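Local coordinates for regulatory protein SWI6 (Saccharomyces cerevisiae, PDB 1SW6) that serves as the shared regulatory subunit of the yeast transcription complexes SBF and MBF, which drive cell-cycle-dependent gene expression, and is represented by its ankyrin-repeat domain, at residues Leu34-Ile45 with Asp260-Trp270. Sequence-based numbering, arbitrary orientation.
Sequences LTSDFLSSPLKI and DSILENLDLKW
Leu43 and Trp270 hold the tightest part of this contact. The indole NE1 of Trp270 donates to the backbone O of Leu43 at 3.0 Å. The bond is nearly straight at the hydrogen, 173°, and the acceptor lies in the ring plane. At the carbonyl end, the donor stands well above the peptide plane. The Leu43 side chain then reaches over one face of the same ring. Leu43 CD1 sits 4.2 Å from the centroid of the five-membered ring of Trp270, a CH-pi contact. Leu43 CD1 also meets Asn265 CB at 3.6 Å and lies near CG of Leu266. With chi1 at -172°, the indole of Trp270 swings away from its backbone N and extends across to the loop. At the six-membered end of the indole, Trp270 CH2 touches Ile45 CG1 at 4.1 Å. Trp270 stands in the first turn of helix 268-276, where Asp267 OD2 caps the backbone N of Trp270 at 2.9 Å.

The other half is looser. Ile262 CD1 lies 3.9 Å from Leu39 CD2 and a little farther from Leu34 CD2. Outside the segments, Ile262 also packs on Ile195. Toward solvent, Ser261, exposed, brings its CB to 3.5 Å from Leu39 O. Asp260 OD2 lies near Leu34 CD1, but its hydrogen bond goes to Tyr191.

A leucine in place of Trp270 would probably leave the carbonyl of Leu43 without its indole donor and open a gap beside Leu43 and Ile45. The contact joins the loop between strands 27-29 and 46-47 to the two helices 261-265 and 268-276 within ankyrin repeat 3. One directional bond joins the loop to the helix at Leu43; the remaining contacts are mostly apolar, so the position of the loop probably depends on both the bond and the fit of the side chains.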
# COMPACT_ATOMS: atom_id res chain seq x y z
N LEU A 34 -9.87 -23.17 12.11
CA LEU A 34 -9.97 -24.37 11.30
C LEU A 34 -11.03 -25.32 11.84
O LEU A 34 -10.72 -26.43 12.28
CB LEU A 34 -8.62 -25.10 11.26
CG LEU A 34 -7.40 -24.28 10.86
CD1 LEU A 34 -6.17 -25.19 10.87
CD2 LEU A 34 -7.61 -23.67 9.49
N THR A 35 -12.29 -24.90 11.79
CA THR A 35 -13.37 -25.73 12.28
C THR A 35 -14.23 -26.28 11.14
O THR A 35 -14.85 -27.34 11.28
CB THR A 35 -14.26 -24.95 13.28
OG1 THR A 35 -14.62 -23.68 12.71
CG2 THR A 35 -13.51 -24.71 14.59
N SER A 36 -14.25 -25.57 10.01
CA SER A 36 -15.04 -25.96 8.85
C SER A 36 -14.99 -27.46 8.54
O SER A 36 -14.04 -28.15 8.91
CB SER A 36 -14.58 -25.19 7.61
OG SER A 36 -14.74 -23.80 7.79
N ASP A 37 -16.02 -27.94 7.85
CA ASP A 37 -16.12 -29.34 7.49
C ASP A 37 -15.34 -29.68 6.22
O ASP A 37 -14.79 -30.78 6.11
CB ASP A 37 -17.58 -29.74 7.30
CG ASP A 37 -18.41 -29.48 8.54
OD1 ASP A 37 -18.03 -29.97 9.62
OD2 ASP A 37 -19.45 -28.79 8.42
N PHE A 38 -15.30 -28.76 5.27
CA PHE A 38 -14.56 -29.00 4.03
C PHE A 38 -13.12 -29.30 4.41
O PHE A 38 -12.37 -29.91 3.64
CB PHE A 38 -14.63 -27.77 3.11
CG PHE A 38 -16.00 -27.50 2.55
CD1 PHE A 38 -17.04 -27.09 3.38
CD2 PHE A 38 -16.25 -27.65 1.18
CE1 PHE A 38 -18.32 -26.83 2.86
CE2 PHE A 38 -17.52 -27.39 0.65
CZ PHE A 38 -18.55 -26.98 1.49
N LEU A 39 -12.74 -28.87 5.61
CA LEU A 39 -11.40 -29.07 6.14
C LEU A 39 -11.20 -30.50 6.62
O LEU A 39 -10.07 -30.96 6.79
CB LEU A 39 -11.14 -28.09 7.29
CG LEU A 39 -11.32 -26.61 6.95
CD1 LEU A 39 -11.05 -25.76 8.18
CD2 LEU A 39 -10.38 -26.22 5.81
N SER A 40 -12.30 -31.21 6.86
CA SER A 40 -12.24 -32.59 7.32
C SER A 40 -12.17 -33.55 6.12
O SER A 40 -11.31 -34.43 6.06
CB SER A 40 -13.47 -32.93 8.17
OG SER A 40 -13.52 -32.14 9.34
N SER A 41 -13.08 -33.36 5.18
CA SER A 41 -13.14 -34.19 3.98
C SER A 41 -11.77 -34.17 3.27
O SER A 41 -10.87 -33.43 3.67
CB SER A 41 -14.25 -33.67 3.07
OG SER A 41 -15.48 -33.59 3.79
N PRO A 42 -11.60 -35.00 2.21
CA PRO A 42 -10.30 -34.99 1.52
C PRO A 42 -9.88 -33.56 1.19
O PRO A 42 -10.65 -32.81 0.58
CB PRO A 42 -10.56 -35.83 0.28
CG PRO A 42 -12.02 -35.63 0.03
CD PRO A 42 -12.60 -35.73 1.42
N LEU A 43 -8.68 -33.18 1.62
CA LEU A 43 -8.17 -31.84 1.40
C LEU A 43 -8.31 -31.36 -0.04
O LEU A 43 -7.84 -32.00 -0.97
CB LEU A 43 -6.70 -31.76 1.81
CG LEU A 43 -6.29 -30.63 2.76
CD1 LEU A 43 -4.78 -30.44 2.67
CD2 LEU A 43 -7.02 -29.35 2.40
N LYS A 44 -8.94 -30.21 -0.20
CA LYS A 44 -9.15 -29.63 -1.52
C LYS A 44 -9.02 -28.12 -1.42
O LYS A 44 -9.17 -27.56 -0.33
CB LYS A 44 -10.55 -29.99 -2.03
CG LYS A 44 -11.65 -29.77 -1.01
CD LYS A 44 -13.01 -30.25 -1.54
CE LYS A 44 -14.08 -30.29 -0.44
NZ LYS A 44 -13.77 -31.29 0.63
N ILE A 45 -8.75 -27.47 -2.54
CA ILE A 45 -8.61 -26.02 -2.56
C ILE A 45 -9.92 -25.40 -2.11
O ILE A 45 -11.00 -25.89 -2.42
CB ILE A 45 -8.20 -25.51 -3.96
CG1 ILE A 45 -6.72 -25.80 -4.21
CG2 ILE A 45 -8.46 -24.02 -4.08
CD1 ILE A 45 -6.19 -25.30 -5.55
N ASP A 260 -3.58 -31.88 12.93
CA ASP A 260 -4.18 -30.98 11.95
C ASP A 260 -4.51 -31.74 10.66
O ASP A 260 -3.62 -32.30 10.02
CB ASP A 260 -3.20 -29.83 11.63
CG ASP A 260 -3.86 -28.67 10.87
OD1 ASP A 260 -4.59 -28.92 9.89
OD2 ASP A 260 -3.63 -27.51 11.26
N SER A 261 -5.79 -31.76 10.29
CA SER A 261 -6.20 -32.45 9.07
C SER A 261 -5.50 -31.83 7.87
O SER A 261 -5.14 -32.53 6.93
CB SER A 261 -7.72 -32.38 8.88
OG SER A 261 -8.38 -33.31 9.71
N ILE A 262 -5.32 -30.51 7.90
CA ILE A 262 -4.67 -29.81 6.80
C ILE A 262 -3.18 -30.11 6.78
O ILE A 262 -2.64 -30.60 5.79
CB ILE A 262 -4.84 -28.27 6.89
CG1 ILE A 262 -6.27 -27.88 6.55
CG2 ILE A 262 -3.86 -27.57 5.95
CD1 ILE A 262 -6.50 -26.38 6.48
N LEU A 263 -2.52 -29.81 7.90
CA LEU A 263 -1.10 -30.02 8.00
C LEU A 263 -0.73 -31.44 7.58
O LEU A 263 0.24 -31.65 6.87
CB LEU A 263 -0.63 -29.73 9.43
CG LEU A 263 0.84 -29.35 9.58
CD1 LEU A 263 1.08 -28.85 10.98
CD2 LEU A 263 1.72 -30.53 9.27
N GLU A 264 -1.52 -32.42 8.01
CA GLU A 264 -1.25 -33.81 7.67
C GLU A 264 -1.44 -34.12 6.19
O GLU A 264 -0.58 -34.75 5.58
CB GLU A 264 -2.15 -34.74 8.51
CG GLU A 264 -1.49 -35.31 9.78
CD GLU A 264 -0.76 -34.26 10.62
OE1 GLU A 264 0.37 -33.88 10.23
OE2 GLU A 264 -1.30 -33.82 11.66
N ASN A 265 -2.55 -33.67 5.61
CA ASN A 265 -2.83 -33.94 4.20
C ASN A 265 -2.08 -33.03 3.22
O ASN A 265 -2.14 -33.24 2.01
CB ASN A 265 -4.34 -33.83 3.92
CG ASN A 265 -5.15 -34.89 4.66
OD1 ASN A 265 -6.34 -35.07 4.39
ND2 ASN A 265 -4.52 -35.58 5.60
N LEU A 266 -1.38 -32.03 3.74
CA LEU A 266 -0.62 -31.12 2.88
C LEU A 266 0.78 -31.69 2.63
O LEU A 266 1.68 -31.49 3.44
CB LEU A 266 -0.49 -29.74 3.54
CG LEU A 266 -1.01 -28.47 2.85
CD1 LEU A 266 -0.45 -27.27 3.62
CD2 LEU A 266 -0.58 -28.40 1.40
N ASP A 267 0.96 -32.39 1.52
CA ASP A 267 2.27 -32.95 1.20
C ASP A 267 2.65 -32.70 -0.26
O ASP A 267 1.92 -32.02 -1.00
CB ASP A 267 2.31 -34.45 1.52
CG ASP A 267 1.24 -35.24 0.78
OD1 ASP A 267 0.97 -36.39 1.18
OD2 ASP A 267 0.69 -34.73 -0.21
N LEU A 268 3.79 -33.23 -0.67
CA LEU A 268 4.26 -33.02 -2.03
C LEU A 268 3.27 -33.46 -3.10
O LEU A 268 2.98 -32.70 -4.03
CB LEU A 268 5.61 -33.72 -2.22
CG LEU A 268 6.20 -33.56 -3.63
CD1 LEU A 268 6.42 -32.09 -3.95
CD2 LEU A 268 7.51 -34.33 -3.73
N LYS A 269 2.73 -34.67 -2.97
CA LYS A 269 1.79 -35.10 -3.98
C LYS A 269 0.51 -34.24 -4.01
O LYS A 269 -0.13 -34.08 -5.06
CB LYS A 269 1.46 -36.59 -3.81
CG LYS A 269 0.93 -37.03 -2.47
CD LYS A 269 0.81 -38.55 -2.49
CE LYS A 269 0.22 -39.10 -1.21
NZ LYS A 269 1.11 -38.84 -0.05
N TRP A 270 0.15 -33.67 -2.86
CA TRP A 270 -1.03 -32.81 -2.82
C TRP A 270 -0.74 -31.53 -3.59
O TRP A 270 -1.59 -31.06 -4.35
CB TRP A 270 -1.42 -32.42 -1.39
CG TRP A 270 -2.75 -31.71 -1.35
CD1 TRP A 270 -3.99 -32.28 -1.22
CD2 TRP A 270 -2.98 -30.29 -1.50
NE1 TRP A 270 -4.97 -31.32 -1.29
CE2 TRP A 270 -4.38 -30.09 -1.46
CE3 TRP A 270 -2.14 -29.18 -1.67
CZ2 TRP A 270 -4.97 -28.82 -1.58
CZ3 TRP A 270 -2.73 -27.91 -1.79
CH2 TRP A 270 -4.13 -27.75 -1.74